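Local coordinates for protein myosin-2 (Saccharomyces cerevisiae, PDB 6IXO) that transports organelles and other cargo along actin cables, its globular tail domain, the part modelled here, binding the cargo receptors, at residues A[165-170]-A[230-235]; A[256-261]-A[292-297]; A[315-320]-A[368-373]. All coordinates share one frame; numbering follows the deposited sequence. Where two conformers were deposited one is given.

The three contacts lie along the elongated, mostly helical tail domain. Interaction 1 is the most central, joining two long helices in the buried core. Interactions 2 and 3 lie farther out on one side, with centres about 17 Å apart, and they meet where Leu292 CD1 packs against Leu318 CD2 at 3.6 Å. Segment 368-373 of interaction 3 runs back toward interaction 1, whose centre is about 20 Å from that of interaction 3, and Glu373 O probably accepts a hydrogen bond from Gln167 NE2 at 2.9 Å. Interactions 1 and 2 do not touch; their nearest atoms are about 12 Å apart. Arg296 of interaction 2 holds a sulfate, probably from the crystallisation liquor.

Interaction 1 of 3, residues A[165-170]-A[230-235]; sequences KLQKQL and VTTLLN
Leu233 of helix 223-247 reaches into the face that Leu166, Gln167 and Leu170 present on helix 134-180. This is helix-to-helix packing in the core of the all-helical cargo-binding tail domain. Over these short segments the axes run in roughly the same direction, crossing at -35° with a closest approach of 10.4 Å, and the contact is almost wholly buried.

The apolar part centres on the two methyls of Leu233. Leu233 CD1 meets Leu166 CD1 at 3.9 Å, the two side chains lying nearly at right angles. The other methyl, Leu233 CD2, turns to the aliphatic stem of Gln167, touching Gln167 CG at 3.8 Å, and it also borders Leu170. Leu170 in turn sets its CD1 3.9 Å from Leu233 CB, so the branch of Leu233 is held between side chains one helical turn apart. Ile212 of helix 202-218 adds to the surroundings of Leu233, while Leu97 and Ile98 cover Leu166.

The polar ends look elsewhere for partners. Thr232 OG1 is bonded to Ala228 O within its own helix, which leaves the methyl to face the neighbouring helix, CG2 lying anti to the backbone N. Gln167 runs extended beyond CG (chi2 -169°) and gives an N-H to Glu373 O. On its way there, Gln167 NE2 passes Thr232 CG2 at 4.0 Å.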
loop_
_atom_site.group_PDB
_atom_site.type_symbol
_atom_site.label_atom_id
_atom_site.label_comp_id
_atom_site.label_asym_id
_atom_site.label_seq_id
_atom_site.Cartn_x
_atom_site.Cartn_y
_atom_site.Cartn_z
ATOM N N LYS A 165 -2.595 1.814 7.750
ATOM C CA LYS A 165 -3.751 0.983 8.084
ATOM C C LYS A 165 -3.514 -0.478 7.718
ATOM O O LYS A 165 -3.919 -1.374 8.469
ATOM C CB LYS A 165 -5.030 1.494 7.370
ATOM C CG LYS A 165 -5.629 2.774 8.012
ATOM C CD LYS A 165 -6.651 3.421 6.981
ATOM C CE LYS A 165 -7.222 4.726 7.584
ATOM N NZ LYS A 165 -8.078 4.444 8.744
ATOM N N LEU A 166 -2.867 -0.711 6.578
ATOM C CA LEU A 166 -2.485 -2.074 6.204
ATOM C C LEU A 166 -1.572 -2.710 7.254
ATOM O O LEU A 166 -1.767 -3.859 7.611
ATOM C CB LEU A 166 -1.758 -2.103 4.859
ATOM C CG LEU A 166 -2.662 -1.707 3.669
ATOM C CD1 LEU A 166 -1.791 -1.825 2.442
ATOM C CD2 LEU A 166 -3.899 -2.627 3.485
ATOM N N GLN A 167 -0.562 -1.971 7.699
ATOM C CA GLN A 167 0.316 -2.475 8.756
ATOM C C GLN A 167 -0.452 -2.861 10.008
ATOM O O GLN A 167 -0.169 -3.915 10.609
ATOM C CB GLN A 167 1.384 -1.433 9.115
ATOM C CG GLN A 167 2.405 -1.186 7.969
ATOM C CD GLN A 167 3.599 -0.362 8.439
ATOM O OE1 GLN A 167 3.454 0.529 9.247
ATOM N NE2 GLN A 167 4.781 -0.688 7.945
ATOM N N LYS A 168 -1.389 -2.016 10.445
ATOM C CA LYS A 168 -2.153 -2.349 11.656
ATOM C C LYS A 168 -2.971 -3.625 11.481
ATOM O O LYS A 168 -3.120 -4.390 12.420
ATOM C CB LYS A 168 -3.083 -1.205 12.064
ATOM C CG LYS A 168 -2.375 0.128 12.279
ATOM C CD LYS A 168 -1.348 0.062 13.402
ATOM C CE LYS A 168 -0.639 1.423 13.605
ATOM N NZ LYS A 168 -1.553 2.508 14.087
ATOM N N GLN A 169 -3.562 -3.831 10.308
ATOM C CA GLN A 169 -4.297 -5.075 10.065
ATOM C C GLN A 169 -3.368 -6.246 10.150
ATOM O O GLN A 169 -3.746 -7.303 10.658
ATOM C CB GLN A 169 -4.973 -5.081 8.673
ATOM C CG GLN A 169 -6.241 -4.240 8.634
ATOM C CD GLN A 169 -7.216 -4.665 7.523
ATOM O OE1 GLN A 169 -6.870 -5.464 6.648
ATOM N NE2 GLN A 169 -8.454 -4.145 7.579
ATOM N N LEU A 170 -2.137 -6.069 9.674
ATOM C CA LEU A 170 -1.141 -7.145 9.880
ATOM C C LEU A 170 -0.663 -7.298 11.315
ATOM O O LEU A 170 -0.388 -8.421 11.769
ATOM C CB LEU A 170 0.069 -6.935 8.980
ATOM C CG LEU A 170 -0.171 -7.299 7.531
ATOM C CD1 LEU A 170 1.000 -6.761 6.713
ATOM C CD2 LEU A 170 -0.316 -8.818 7.325
ATOM N N VAL A 230 4.111 -4.285 -1.062
ATOM C CA VAL A 230 4.279 -5.606 -0.474
ATOM C C VAL A 230 5.627 -5.786 0.215
ATOM O O VAL A 230 5.722 -6.440 1.280
ATOM C CB VAL A 230 4.079 -6.694 -1.574
ATOM C CG1 VAL A 230 4.455 -8.097 -0.998
ATOM C CG2 VAL A 230 2.609 -6.666 -1.989
ATOM N N THR A 231 6.690 -5.218 -0.349
ATOM C CA THR A 231 8.010 -5.258 0.284
ATOM C C THR A 231 7.967 -4.587 1.664
ATOM O O THR A 231 8.549 -5.064 2.666
ATOM C CB THR A 231 9.051 -4.552 -0.620
ATOM O OG1 THR A 231 9.303 -5.376 -1.765
ATOM C CG2 THR A 231 10.353 -4.314 0.136
ATOM N N THR A 232 7.289 -3.437 1.710
ATOM C CA THR A 232 7.130 -2.730 3.013
ATOM C C THR A 232 6.379 -3.621 4.001
ATOM O O THR A 232 6.776 -3.779 5.161
ATOM C CB THR A 232 6.371 -1.385 2.846
ATOM O OG1 THR A 232 7.133 -0.525 2.005
ATOM C CG2 THR A 232 6.155 -0.683 4.216
ATOM N N LEU A 233 5.326 -4.270 3.534
ATOM C CA LEU A 233 4.526 -5.081 4.461
ATOM C C LEU A 233 5.232 -6.375 4.912
ATOM O O LEU A 233 5.106 -6.783 6.082
ATOM C CB LEU A 233 3.176 -5.427 3.829
ATOM C CG LEU A 233 2.280 -4.176 3.635
ATOM C CD1 LEU A 233 0.982 -4.555 2.934
ATOM C CD2 LEU A 233 1.953 -3.408 4.966
ATOM N N LEU A 234 5.936 -7.027 3.992
ATOM C CA LEU A 234 6.706 -8.232 4.342
ATOM C C LEU A 234 7.810 -7.927 5.351
ATOM O O LEU A 234 8.019 -8.678 6.318
ATOM C CB LEU A 234 7.339 -8.848 3.083
ATOM C CG LEU A 234 6.320 -9.446 2.117
ATOM C CD1 LEU A 234 7.003 -9.833 0.816
ATOM C CD2 LEU A 234 5.585 -10.670 2.752
ATOM N N ASN A 235 8.564 -6.855 5.106
ATOM C CA ASN A 235 9.567 -6.425 6.096
ATOM C C ASN A 235 8.951 -6.202 7.468
ATOM O O ASN A 235 9.564 -6.534 8.518
ATOM C CB ASN A 235 10.272 -5.139 5.673
ATOM C CG ASN A 235 11.329 -5.399 4.625
ATOM O OD1 ASN A 235 12.044 -6.374 4.729
ATOM N ND2 ASN A 235 11.458 -4.501 3.636
#

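Interaction 2 of 3, residues A[256-261]-A[292-297]; sequences RGLQLN and LLQVRK. With SO4 (sulfate ion), chain E.
Lys297 NZ is gripped by two carbonyls of its own segment, which also holds the Leu293 that packs on Gly257. Lys297 NZ lies 2.7 Å from both Leu292 O and Val295 O, and in each case the nitrogen is in the plane of the carbonyl. A cation-pi contact with Tyr325 gives the ammonium a third partner. The two bonds fold the Lys297 side chain back over 292-295 and satisfy the buried ammonium.

Between Gly257 and Leu293 the packing is close, their CA atoms being 4.8 Å apart. With no side chain on Gly257, Leu293 CB rests directly on Gly257 CA at 3.6 Å, and Leu293 CD1 reaches the same Gly257 CA at 3.7 Å. Here helix 254-273 meets the C-terminal end of helix 284-294, two neighbouring helices of the DIL domain region in the cargo-binding tail.

Gln294 lies along the outer side of the join. Its chain is extended beyond CG (chi2 178°), which carries its end over the turn between Gly257, Leu258 and Asn261, with Gln294 CG 4.0 Å from Gly257 C. Farther along the loop, Arg296 bridges to Asp302 through NE, while Arg296 NH2 bonds O1 of a sulfate ion, probably from the crystallisation liquor, at 3.0 Å.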
loop_
_atom_site.group_PDB
_atom_site.type_symbol
_atom_site.label_atom_id
_atom_site.label_comp_id
_atom_site.label_asym_id
_atom_site.label_seq_id
_atom_site.Cartn_x
_atom_site.Cartn_y
_atom_site.Cartn_z
ATOM N N ARG A 256 8.214 -26.241 17.169
ATOM C CA ARG A 256 7.802 -24.883 16.842
ATOM C C ARG A 256 8.609 -24.404 15.638
ATOM O O ARG A 256 8.089 -23.682 14.754
ATOM C CB ARG A 256 7.988 -23.953 18.077
ATOM C CG ARG A 256 7.555 -22.545 17.835
ATOM C CD ARG A 256 6.058 -22.487 17.454
ATOM N NE ARG A 256 5.215 -23.103 18.482
ATOM C CZ ARG A 256 3.880 -23.145 18.440
ATOM N NH1 ARG A 256 3.203 -22.615 17.403
ATOM N NH2 ARG A 256 3.218 -23.711 19.446
ATOM N N GLY A 257 9.872 -24.809 15.560
ATOM C CA GLY A 257 10.682 -24.409 14.403
ATOM C C GLY A 257 10.152 -24.990 13.091
ATOM O O GLY A 257 10.072 -24.305 12.048
ATOM N N LEU A 258 9.764 -26.254 13.126
ATOM C CA LEU A 258 9.210 -26.896 11.925
ATOM C C LEU A 258 7.917 -26.147 11.515
ATOM O O LEU A 258 7.691 -25.821 10.337
ATOM C CB LEU A 258 8.910 -28.374 12.212
ATOM C CG LEU A 258 8.442 -29.099 10.946
ATOM C CD1 LEU A 258 9.585 -29.144 9.942
ATOM C CD2 LEU A 258 7.919 -30.510 11.257
ATOM N N GLN A 259 7.074 -25.841 12.499
ATOM C CA GLN A 259 5.818 -25.140 12.193
ATOM C C GLN A 259 6.042 -23.748 11.683
ATOM O O GLN A 259 5.347 -23.306 10.743
ATOM C CB GLN A 259 4.884 -25.086 13.400
ATOM C CG GLN A 259 4.372 -26.481 13.691
ATOM C CD GLN A 259 3.471 -26.537 14.878
ATOM O OE1 GLN A 259 2.257 -26.457 14.728
ATOM N NE2 GLN A 259 4.052 -26.674 16.077
ATOM N N LEU A 260 6.982 -23.038 12.290
ATOM C CA LEU A 260 7.355 -21.720 11.787
ATOM C C LEU A 260 7.859 -21.815 10.333
ATOM O O LEU A 260 7.526 -20.961 9.476
ATOM C CB LEU A 260 8.407 -21.062 12.686
ATOM C CG LEU A 260 8.931 -19.669 12.294
ATOM C CD1 LEU A 260 7.759 -18.604 12.359
ATOM C CD2 LEU A 260 10.075 -19.208 13.248
ATOM N N ASN A 261 8.684 -22.821 10.059
ATOM C CA ASN A 261 9.182 -23.067 8.703
ATOM C C ASN A 261 7.994 -23.174 7.753
ATOM O O ASN A 261 7.968 -22.498 6.721
ATOM C CB ASN A 261 10.058 -24.344 8.664
ATOM C CG ASN A 261 10.349 -24.820 7.234
ATOM O OD1 ASN A 261 10.471 -24.034 6.331
ATOM N ND2 ASN A 261 10.425 -26.118 7.045
ATOM N N LEU A 292 17.406 -21.873 12.752
ATOM C CA LEU A 292 18.125 -21.965 14.013
ATOM C C LEU A 292 17.423 -22.983 14.910
ATOM O O LEU A 292 18.061 -23.767 15.636
ATOM C CB LEU A 292 18.200 -20.581 14.693
ATOM C CG LEU A 292 18.899 -20.510 16.071
ATOM C CD1 LEU A 292 19.421 -19.112 16.336
ATOM C CD2 LEU A 292 17.933 -20.870 17.207
ATOM N N LEU A 293 16.099 -22.963 14.869
ATOM C CA LEU A 293 15.303 -23.807 15.737
ATOM C C LEU A 293 15.363 -25.275 15.299
ATOM O O LEU A 293 14.985 -26.158 16.062
ATOM C CB LEU A 293 13.870 -23.320 15.764
ATOM C CG LEU A 293 13.641 -21.955 16.437
ATOM C CD1 LEU A 293 12.124 -21.648 16.477
ATOM C CD2 LEU A 293 14.201 -21.977 17.874
ATOM N N GLN A 294 15.876 -25.520 14.101
ATOM C CA GLN A 294 15.866 -26.878 13.562
ATOM C C GLN A 294 17.214 -27.539 13.452
ATOM O O GLN A 294 17.314 -28.786 13.550
ATOM C CB GLN A 294 15.210 -26.867 12.168
ATOM C CG GLN A 294 13.708 -26.595 12.221
ATOM C CD GLN A 294 13.090 -26.547 10.853
ATOM O OE1 GLN A 294 13.001 -25.489 10.237
ATOM N NE2 GLN A 294 12.679 -27.705 10.354
ATOM N N VAL A 295 18.263 -26.751 13.228
ATOM C CA VAL A 295 19.574 -27.376 12.981
ATOM C C VAL A 295 20.233 -27.834 14.289
ATOM O O VAL A 295 19.863 -27.395 15.382
ATOM C CB VAL A 295 20.534 -26.424 12.240
ATOM C CG1 VAL A 295 19.971 -26.084 10.861
ATOM C CG2 VAL A 295 20.761 -25.165 13.065
ATOM N N ARG A 296 21.223 -28.695 14.158
ATOM C CA ARG A 296 21.931 -29.223 15.306
ATOM C C ARG A 296 22.693 -28.102 15.979
ATOM O O ARG A 296 23.307 -27.256 15.315
ATOM C CB ARG A 296 22.872 -30.333 14.875
ATOM C CG ARG A 296 23.045 -31.416 15.913
ATOM C CD ARG A 296 24.025 -32.464 15.444
ATOM N NE ARG A 296 25.370 -31.936 15.304
ATOM C CZ ARG A 296 26.405 -32.638 14.850
ATOM N NH1 ARG A 296 26.244 -33.918 14.512
ATOM N NH2 ARG A 296 27.605 -32.067 14.744
ATOM N N LYS A 297 22.631 -28.108 17.299
ATOM C CA LYS A 297 23.256 -27.095 18.132
ATOM C C LYS A 297 24.092 -27.784 19.222
ATOM O O LYS A 297 23.916 -27.484 20.396
ATOM C CB LYS A 297 22.177 -26.202 18.761
ATOM C CG LYS A 297 21.462 -25.284 17.730
ATOM C CD LYS A 297 20.192 -24.628 18.266
ATOM C CE LYS A 297 19.084 -25.657 18.488
ATOM N NZ LYS A 297 18.404 -25.974 17.191
HETATM S S SO4 E . 29.824 -34.582 13.638
HETATM O O1 SO4 E . 30.241 -33.450 14.460
HETATM O O2 SO4 E . 30.503 -35.792 14.093
HETATM O O3 SO4 E . 28.380 -34.752 13.748
HETATM O O4 SO4 E . 30.168 -34.323 12.243
#

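Interaction 3 of 3, residues A[315-320]-A[368-373]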
loop_
_atom_site.group_PDB
_atom_site.type_symbol
_atom_site.label_atom_id
_atom_site.label_comp_id
_atom_site.label_asym_id
_atom_site.label_seq_id
_atom_site.Cartn_x
_atom_site.Cartn_y
_atom_site.Cartn_z
ATOM N N PRO A 315 25.011 -11.741 17.113
ATOM C CA PRO A 315 25.307 -12.746 18.136
ATOM C C PRO A 315 24.375 -12.666 19.367
ATOM O O PRO A 315 24.014 -13.718 19.918
ATOM C CB PRO A 315 26.756 -12.433 18.513
ATOM C CG PRO A 315 27.343 -11.863 17.291
ATOM C CD PRO A 315 26.214 -10.987 16.722
ATOM N N ALA A 316 23.977 -11.458 19.778
ATOM C CA ALA A 316 23.096 -11.335 20.945
ATOM C C ALA A 316 21.737 -11.973 20.655
ATOM O O ALA A 316 21.105 -12.536 21.546
ATOM C CB ALA A 316 22.924 -9.857 21.353
ATOM N N GLN A 317 21.265 -11.851 19.411
ATOM C CA GLN A 317 20.019 -12.512 19.014
ATOM C C GLN A 317 20.169 -14.032 18.987
ATOM O O GLN A 317 19.270 -14.743 19.436
ATOM C CB GLN A 317 19.541 -12.027 17.640
ATOM C CG GLN A 317 19.091 -10.545 17.687
ATOM C CD GLN A 317 18.920 -9.926 16.293
ATOM O OE1 GLN A 317 19.563 -10.350 15.334
ATOM N NE2 GLN A 317 18.076 -8.896 16.199
ATOM N N LEU A 318 21.265 -14.517 18.418
ATOM C CA LEU A 318 21.566 -15.955 18.455
ATOM C C LEU A 318 21.527 -16.446 19.893
ATOM O O LEU A 318 20.989 -17.519 20.194
ATOM C CB LEU A 318 22.942 -16.253 17.854
ATOM C CG LEU A 318 23.053 -15.984 16.356
ATOM C CD1 LEU A 318 24.449 -16.295 15.845
ATOM C CD2 LEU A 318 22.019 -16.785 15.604
ATOM N N GLN A 319 22.110 -15.656 20.793
ATOM C CA GLN A 319 22.214 -16.117 22.176
ATOM C C GLN A 319 20.851 -16.216 22.853
ATOM O O GLN A 319 20.604 -17.174 23.568
ATOM C CB GLN A 319 23.122 -15.197 22.990
ATOM C CG GLN A 319 23.239 -15.631 24.442
ATOM C CD GLN A 319 24.106 -14.685 25.222
ATOM O OE1 GLN A 319 24.148 -13.502 24.920
ATOM N NE2 GLN A 319 24.821 -15.198 26.216
ATOM N N LYS A 320 19.989 -15.207 22.665
ATOM C CA LYS A 320 18.636 -15.253 23.228
ATOM C C LYS A 320 17.870 -16.458 22.726
ATOM O O LYS A 320 17.176 -17.132 23.477
ATOM C CB LYS A 320 17.825 -13.995 22.866
ATOM C CG LYS A 320 18.234 -12.738 23.576
ATOM C CD LYS A 320 17.921 -12.794 25.057
ATOM C CE LYS A 320 18.499 -11.574 25.771
ATOM N NZ LYS A 320 18.077 -11.520 27.182
ATOM N N ILE A 368 18.105 -6.258 20.890
ATOM C CA ILE A 368 17.839 -7.556 20.294
ATOM C C ILE A 368 16.618 -7.506 19.364
ATOM O O ILE A 368 16.348 -8.467 18.650
ATOM C CB ILE A 368 17.578 -8.624 21.348
ATOM C CG1 ILE A 368 16.282 -8.310 22.109
ATOM C CG2 ILE A 368 18.785 -8.744 22.303
ATOM C CD1 ILE A 368 15.861 -9.350 23.124
ATOM N N PHE A 369 15.877 -6.400 19.391
ATOM C CA PHE A 369 14.643 -6.290 18.599
ATOM C C PHE A 369 14.949 -5.673 17.234
ATOM O O PHE A 369 15.888 -4.891 17.100
ATOM C CB PHE A 369 13.591 -5.407 19.324
ATOM C CG PHE A 369 13.047 -6.009 20.609
ATOM C CD1 PHE A 369 12.243 -7.138 20.567
ATOM C CD2 PHE A 369 13.322 -5.424 21.847
ATOM C CE1 PHE A 369 11.730 -7.704 21.741
ATOM C CE2 PHE A 369 12.815 -5.987 23.029
ATOM C CZ PHE A 369 12.020 -7.133 22.966
ATOM N N ILE A 370 14.114 -5.979 16.249
ATOM C CA ILE A 370 14.198 -5.273 14.977
ATOM C C ILE A 370 13.201 -4.129 15.044
ATOM O O ILE A 370 12.027 -4.350 15.338
ATOM C CB ILE A 370 13.839 -6.198 13.830
ATOM C CG1 ILE A 370 14.813 -7.381 13.788
ATOM C CG2 ILE A 370 13.868 -5.472 12.445
ATOM C CD1 ILE A 370 14.310 -8.410 12.809
ATOM N N THR A 371 13.645 -2.924 14.775
ATOM C CA THR A 371 12.710 -1.794 14.726
ATOM C C THR A 371 11.769 -1.874 13.519
ATOM O O THR A 371 12.238 -1.845 12.395
ATOM C CB THR A 371 13.484 -0.499 14.650
ATOM O OG1 THR A 371 14.269 -0.393 15.834
ATOM C CG2 THR A 371 12.527 0.693 14.510
ATOM N N PRO A 372 10.446 -2.002 13.743
ATOM C CA PRO A 372 9.524 -2.047 12.589
ATOM C C PRO A 372 9.556 -0.712 11.832
ATOM O O PRO A 372 9.720 0.331 12.472
ATOM C CB PRO A 372 8.150 -2.293 13.228
ATOM C CG PRO A 372 8.458 -2.820 14.633
ATOM C CD PRO A 372 9.752 -2.167 15.025
ATOM N N GLU A 373 9.472 -0.749 10.507
ATOM C CA GLU A 373 9.475 0.526 9.741
ATOM C C GLU A 373 8.056 1.029 9.698
ATOM O O GLU A 373 7.191 0.355 9.122
ATOM C CB GLU A 373 9.977 0.335 8.312
ATOM C CG GLU A 373 11.459 0.051 8.165
ATOM C CD GLU A 373 12.346 1.113 8.793
ATOM O OE1 GLU A 373 13.458 0.750 9.244
ATOM O OE2 GLU A 373 11.942 2.300 8.834
#
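The amide of Gln317 has Ile368 O close to its own plane, only 10° out of it, while the ring of Phe369 takes Ile368 CG1 over the centre of one face, 4.1 Å above the plane. Ile368 thus serves both flat groups: its carbonyl meets the amide near its plane, and its CG1 lies on the ring.

The bond across the contact runs from Gln317 NE2 to Ile368 O, 3.0 Å long and nearly straight at the hydrogen (164°). Seen from the carbonyl the approach is less regular: the nitrogen sits well above the carbonyl plane, 59° out of it, and not on a lone pair. Gln317 gets there with its chain extended beyond CG. The other end of the same amide, OE1, accepts from Thr314 N, just before helix 315-323. An alanine at Gln317 would probably leave Ile368 O and Thr314 N each without this amide partner, and the loop less firmly held to the helix.

Carbon contacts lie beside this bond. Ala316 CB approaches Ile368 CG2 at 4.4 Å, and Lys320 CG meets Ile368 CD1 at 4.2 Å, the two side chains crossing at about a right angle. Separately, Ile370 CG1 is a van der Waals neighbour of Gln317 NE2 at 4.3 Å, and the Ile370 side chain also rests on Phe242 of helix 223-247. Asn243 of that helix bonds Ile370 N.

Here an irregular segment is laid over the surface of the helical tail domain. One amide, fixed at both its oxygen and its nitrogen, joins the start of helix 315-323 to that segment, so the attachment depends on a directed polar bond as well as on light apolar cover.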